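Local coordinates for soluble epoxide hydrolase (Bacillus megaterium, PDB 4INZ), which belongs to the alpha/beta hydrolase fold family, as a single-chain enzyme built on a central mixed beta-sheet flanked by helices, at residues N152-Y161 and D256-L264. The protein carries 1 engineered substitution. Residues are numbered along the deposited sequence; the frame is centred on the assembly and turned at random. Where two conformers were deposited one is given.
Sequences NKNQQKASEY and DPTFMPENL
Glu262 OE1 takes two donors. Asn152 ND2 meets Glu262 OE1 at 3.2 Å, and water 1 donates to Glu262 OE1 at 2.7 Å. The Asn152 N-H comes from above the Glu262 carboxylate, 54° out of its plane, yet the bond lies in the plane of the amide. ND2 also bonds Glu148. Asn152 is the N-cap of helix 153-158, and its OD1 is the capping acceptor. It accepts from Gln155 N and, weakly, from Asn154 N. One amide thus caps the helix and binds Glu262, with its rotation fixed from both ends. Water 1 accepts from Asn154 ND2, which adds a second link to Glu262.

The helix belongs to the helical lid region inserted between strands 131-137 and 248-253, as in other alpha/beta hydrolases. Segment 256-264 lies in the loop after strand 248-253 and ends in a 3-10 turn. Its Asp256 bonds His284, consistent with the acid-histidine pair of this fold. Asp256 OD1 also closes an Asx turn on Thr258 N.

Between the polar ends lies Met260. Its chain bends at chi2 (-63°) and again at chi3, so it lies along the helix. Met260 SD rests 3.8 Å from Asn154 CB, and Met260 CE is 4.0 Å from Ala158 CB. The Ala158 methyl also packs closely on the backbone, with Ala158 CB 3.2 Å from Pro257 O. Met260 O accepts from both Asn263 N and Asn263 ND2, the latter at 2.8 Å.

At the far end of the helix, water 2 donates to Ser159 OG at 2.7 Å and to Thr258 O at 2.8 Å. Tyr161 OH also approaches this water, and the Tyr161 ring packs edge-to-face with Phe165.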
loop_
_atom_site.group_PDB
_atom_site.type_symbol
_atom_site.label_atom_id
_atom_site.label_comp_id
_atom_site.label_asym_id
_atom_site.label_seq_id
_atom_site.Cartn_x
_atom_site.Cartn_y
_atom_site.Cartn_z
ATOM N N ASN A 152 2.019 -17.578 -13.580
ATOM C CA ASN A 152 2.617 -18.109 -12.363
ATOM C C ASN A 152 1.577 -18.826 -11.513
ATOM O O ASN A 152 0.731 -18.187 -10.896
ATOM C CB ASN A 152 3.270 -16.971 -11.576
ATOM C CG ASN A 152 4.075 -17.459 -10.383
ATOM O OD1 ASN A 152 3.781 -18.506 -9.800
ATOM N ND2 ASN A 152 5.094 -16.686 -10.004
ATOM N N LYS A 153 1.636 -20.155 -11.493
ATOM C CA LYS A 153 0.663 -20.940 -10.737
ATOM C C LYS A 153 0.660 -20.600 -9.249
ATOM O O LYS A 153 -0.399 -20.575 -8.612
ATOM C CB LYS A 153 0.889 -22.440 -10.944
ATOM C CG LYS A 153 0.524 -22.917 -12.339
ATOM C CD LYS A 153 -0.756 -22.242 -12.807
ATOM C CE LYS A 153 -1.431 -23.005 -13.933
ATOM N NZ LYS A 153 -2.684 -22.316 -14.356
ATOM N N ASN A 154 1.844 -20.338 -8.699
ATOM C CA ASN A 154 1.957 -19.976 -7.295
ATOM C C ASN A 154 1.271 -18.640 -7.008
ATOM O O ASN A 154 0.633 -18.474 -5.971
ATOM C CB ASN A 154 3.424 -19.941 -6.848
ATOM C CG ASN A 154 4.041 -21.331 -6.731
ATOM O OD1 ASN A 154 3.348 -22.320 -6.476
ATOM N ND2 ASN A 154 5.356 -21.407 -6.905
ATOM N N GLN A 155 1.391 -17.690 -7.930
ATOM C CA GLN A 155 0.763 -16.386 -7.742
ATOM C C GLN A 155 -0.747 -16.490 -7.898
ATOM O O GLN A 155 -1.508 -15.799 -7.214
ATOM C CB GLN A 155 1.304 -15.353 -8.727
ATOM C CG GLN A 155 0.732 -13.965 -8.481
ATOM C CD GLN A 155 1.035 -13.460 -7.079
ATOM O OE1 GLN A 155 0.126 -13.239 -6.261
ATOM N NE2 GLN A 155 2.313 -13.276 -6.792
ATOM N N GLN A 156 -1.178 -17.345 -8.814
ATOM C CA GLN A 156 -2.603 -17.568 -9.016
ATOM C C GLN A 156 -3.252 -18.091 -7.737
ATOM O O GLN A 156 -4.321 -17.624 -7.334
ATOM C CB GLN A 156 -2.825 -18.532 -10.183
ATOM C CG GLN A 156 -2.531 -17.899 -11.533
ATOM C CD GLN A 156 -2.516 -18.905 -12.664
ATOM O OE1 GLN A 156 -2.727 -20.097 -12.451
ATOM N NE2 GLN A 156 -2.265 -18.428 -13.880
ATOM N N LYS A 157 -2.596 -19.056 -7.096
ATOM C CA LYS A 157 -3.081 -19.598 -5.834
ATOM C C LYS A 157 -3.025 -18.539 -4.741
ATOM O O LYS A 157 -3.980 -18.357 -3.988
ATOM C CB LYS A 157 -2.254 -20.816 -5.413
ATOM C CG LYS A 157 -2.733 -21.476 -4.124
ATOM C CD LYS A 157 -1.850 -22.661 -3.736
ATOM C CE LYS A 157 -2.406 -23.418 -2.529
ATOM N NZ LYS A 157 -3.643 -24.194 -2.850
ATOM N N ALA A 158 -1.898 -17.844 -4.664
ATOM C CA ALA A 158 -1.696 -16.814 -3.653
ATOM C C ALA A 158 -2.765 -15.729 -3.724
ATOM O O ALA A 158 -3.144 -15.162 -2.701
ATOM C CB ALA A 158 -0.307 -16.194 -3.800
ATOM N N SER A 159 -3.249 -15.447 -4.932
ATOM C CA SER A 159 -4.176 -14.336 -5.146
ATOM C C SER A 159 -5.647 -14.755 -5.136
ATOM O O SER A 159 -6.526 -13.926 -5.361
ATOM C CB SER A 159 -3.860 -13.609 -6.460
ATOM O OG SER A 159 -2.605 -12.943 -6.403
ATOM N N GLU A 160 -5.909 -16.034 -4.874
ATOM C CA GLU A 160 -7.269 -16.568 -4.921
ATOM C C GLU A 160 -8.205 -15.836 -3.970
ATOM O O GLU A 160 -9.414 -15.794 -4.190
ATOM C CB GLU A 160 -7.280 -18.066 -4.600
ATOM C CG GLU A 160 -6.735 -18.952 -5.711
ATOM C CD GLU A 160 -6.714 -20.422 -5.326
ATOM O OE1 GLU A 160 -6.344 -21.262 -6.177
ATOM O OE2 GLU A 160 -7.067 -20.737 -4.167
ATOM N N TYR A 161 -7.644 -15.262 -2.910
ATOM C CA TYR A 161 -8.456 -14.557 -1.924
ATOM C C TYR A 161 -9.158 -13.351 -2.545
ATOM O O TYR A 161 -10.228 -12.950 -2.090
ATOM C CB TYR A 161 -7.611 -14.130 -0.718
ATOM C CG TYR A 161 -6.615 -13.042 -1.029
ATOM C CD1 TYR A 161 -5.357 -13.350 -1.530
ATOM C CD2 TYR A 161 -6.934 -11.699 -0.831
ATOM C CE1 TYR A 161 -4.444 -12.355 -1.826
ATOM C CE2 TYR A 161 -6.025 -10.697 -1.124
ATOM C CZ TYR A 161 -4.784 -11.032 -1.624
ATOM O OH TYR A 161 -3.877 -10.042 -1.915
ATOM N N ASP A 256 6.522 -13.437 1.979
ATOM C CA ASP A 256 5.159 -12.985 1.713
ATOM C C ASP A 256 4.331 -14.060 1.009
ATOM O O ASP A 256 4.668 -14.471 -0.094
ATOM C CB ASP A 256 5.215 -11.743 0.834
ATOM C CG ASP A 256 3.874 -11.065 0.688
ATOM O OD1 ASP A 256 2.851 -11.591 1.182
ATOM O OD2 ASP A 256 3.845 -9.998 0.056
ATOM N N PRO A 257 3.228 -14.501 1.631
ATOM C CA PRO A 257 2.378 -15.520 1.001
ATOM C C PRO A 257 1.438 -14.958 -0.068
ATOM O O PRO A 257 0.823 -15.733 -0.801
ATOM C CB PRO A 257 1.553 -16.050 2.174
ATOM C CG PRO A 257 1.445 -14.879 3.098
ATOM C CD PRO A 257 2.771 -14.162 2.992
ATOM N N THR A 258 1.338 -13.637 -0.170
ATOM C CA THR A 258 0.392 -12.998 -1.082
ATOM C C THR A 258 1.024 -12.561 -2.402
ATOM O O THR A 258 0.371 -12.542 -3.441
ATOM C CB THR A 258 -0.250 -11.771 -0.416
ATOM O OG1 THR A 258 -0.917 -12.176 0.786
ATOM C CG2 THR A 258 -1.251 -11.124 -1.352
ATOM N N PHE A 259 2.294 -12.182 -2.353
ATOM C CA PHE A 259 3.010 -11.780 -3.565
ATOM C C PHE A 259 4.294 -12.592 -3.713
ATOM O O PHE A 259 5.170 -12.553 -2.850
ATOM C CB PHE A 259 3.305 -10.274 -3.565
ATOM C CG PHE A 259 2.070 -9.421 -3.587
ATOM C CD1 PHE A 259 1.441 -9.115 -4.785
ATOM C CD2 PHE A 259 1.525 -8.938 -2.410
ATOM C CE1 PHE A 259 0.292 -8.339 -4.804
ATOM C CE2 PHE A 259 0.378 -8.160 -2.426
ATOM C CZ PHE A 259 -0.243 -7.864 -3.626
ATOM N N MET A 260 4.382 -13.336 -4.810
ATOM C CA MET A 260 5.500 -14.241 -5.060
ATOM C C MET A 260 6.743 -13.476 -5.478
ATOM O O MET A 260 6.648 -12.370 -5.999
ATOM C CB MET A 260 5.116 -15.265 -6.133
ATOM C CG MET A 260 3.947 -16.163 -5.749
ATOM S SD MET A 260 4.283 -17.209 -4.307
ATOM C CE MET A 260 3.578 -16.236 -2.973
ATOM N N PRO A 261 7.926 -14.060 -5.246
ATOM C CA PRO A 261 9.176 -13.369 -5.571
ATOM C C PRO A 261 9.298 -13.013 -7.052
ATOM O O PRO A 261 9.972 -12.033 -7.375
ATOM C CB PRO A 261 10.253 -14.397 -5.190
ATOM C CG PRO A 261 9.609 -15.258 -4.171
ATOM C CD PRO A 261 8.164 -15.345 -4.564
ATOM N N GLU A 262 8.669 -13.790 -7.934
ATOM C CA GLU A 262 8.807 -13.567 -9.377
ATOM C C GLU A 262 8.230 -12.228 -9.844
ATOM O O GLU A 262 8.478 -11.802 -10.972
ATOM C CB GLU A 262 8.192 -14.717 -10.180
ATOM C CG GLU A 262 8.956 -16.031 -10.082
ATOM C CD GLU A 262 8.669 -16.784 -8.798
ATOM O OE1 GLU A 262 7.684 -16.442 -8.110
ATOM O OE2 GLU A 262 9.433 -17.716 -8.471
ATOM N N ASN A 263 7.462 -11.566 -8.981
ATOM C CA ASN A 263 6.961 -10.235 -9.303
ATOM C C ASN A 263 8.108 -9.277 -9.589
ATOM O O ASN A 263 7.928 -8.262 -10.255
ATOM C CB ASN A 263 6.088 -9.695 -8.164
ATOM C CG ASN A 263 4.703 -10.290 -8.175
ATOM O OD1 ASN A 263 3.839 -9.841 -8.921
ATOM N ND2 ASN A 263 4.485 -11.316 -7.360
ATOM N N LEU A 264 9.295 -9.617 -9.092
ATOM C CA LEU A 264 10.452 -8.745 -9.232
ATOM C C LEU A 264 11.305 -9.077 -10.449
ATOM O O LEU A 264 12.181 -8.297 -10.825
ATOM C CB LEU A 264 11.317 -8.815 -7.976
ATOM C CG LEU A 264 10.561 -8.362 -6.726
ATOM C CD1 LEU A 264 11.511 -8.315 -5.551
ATOM C CD2 LEU A 264 9.944 -6.999 -6.980
HETATM O O HOH W 1 6.351 -18.506 -6.972
HETATM O O HOH W 2 -2.104 -11.387 -4.242
#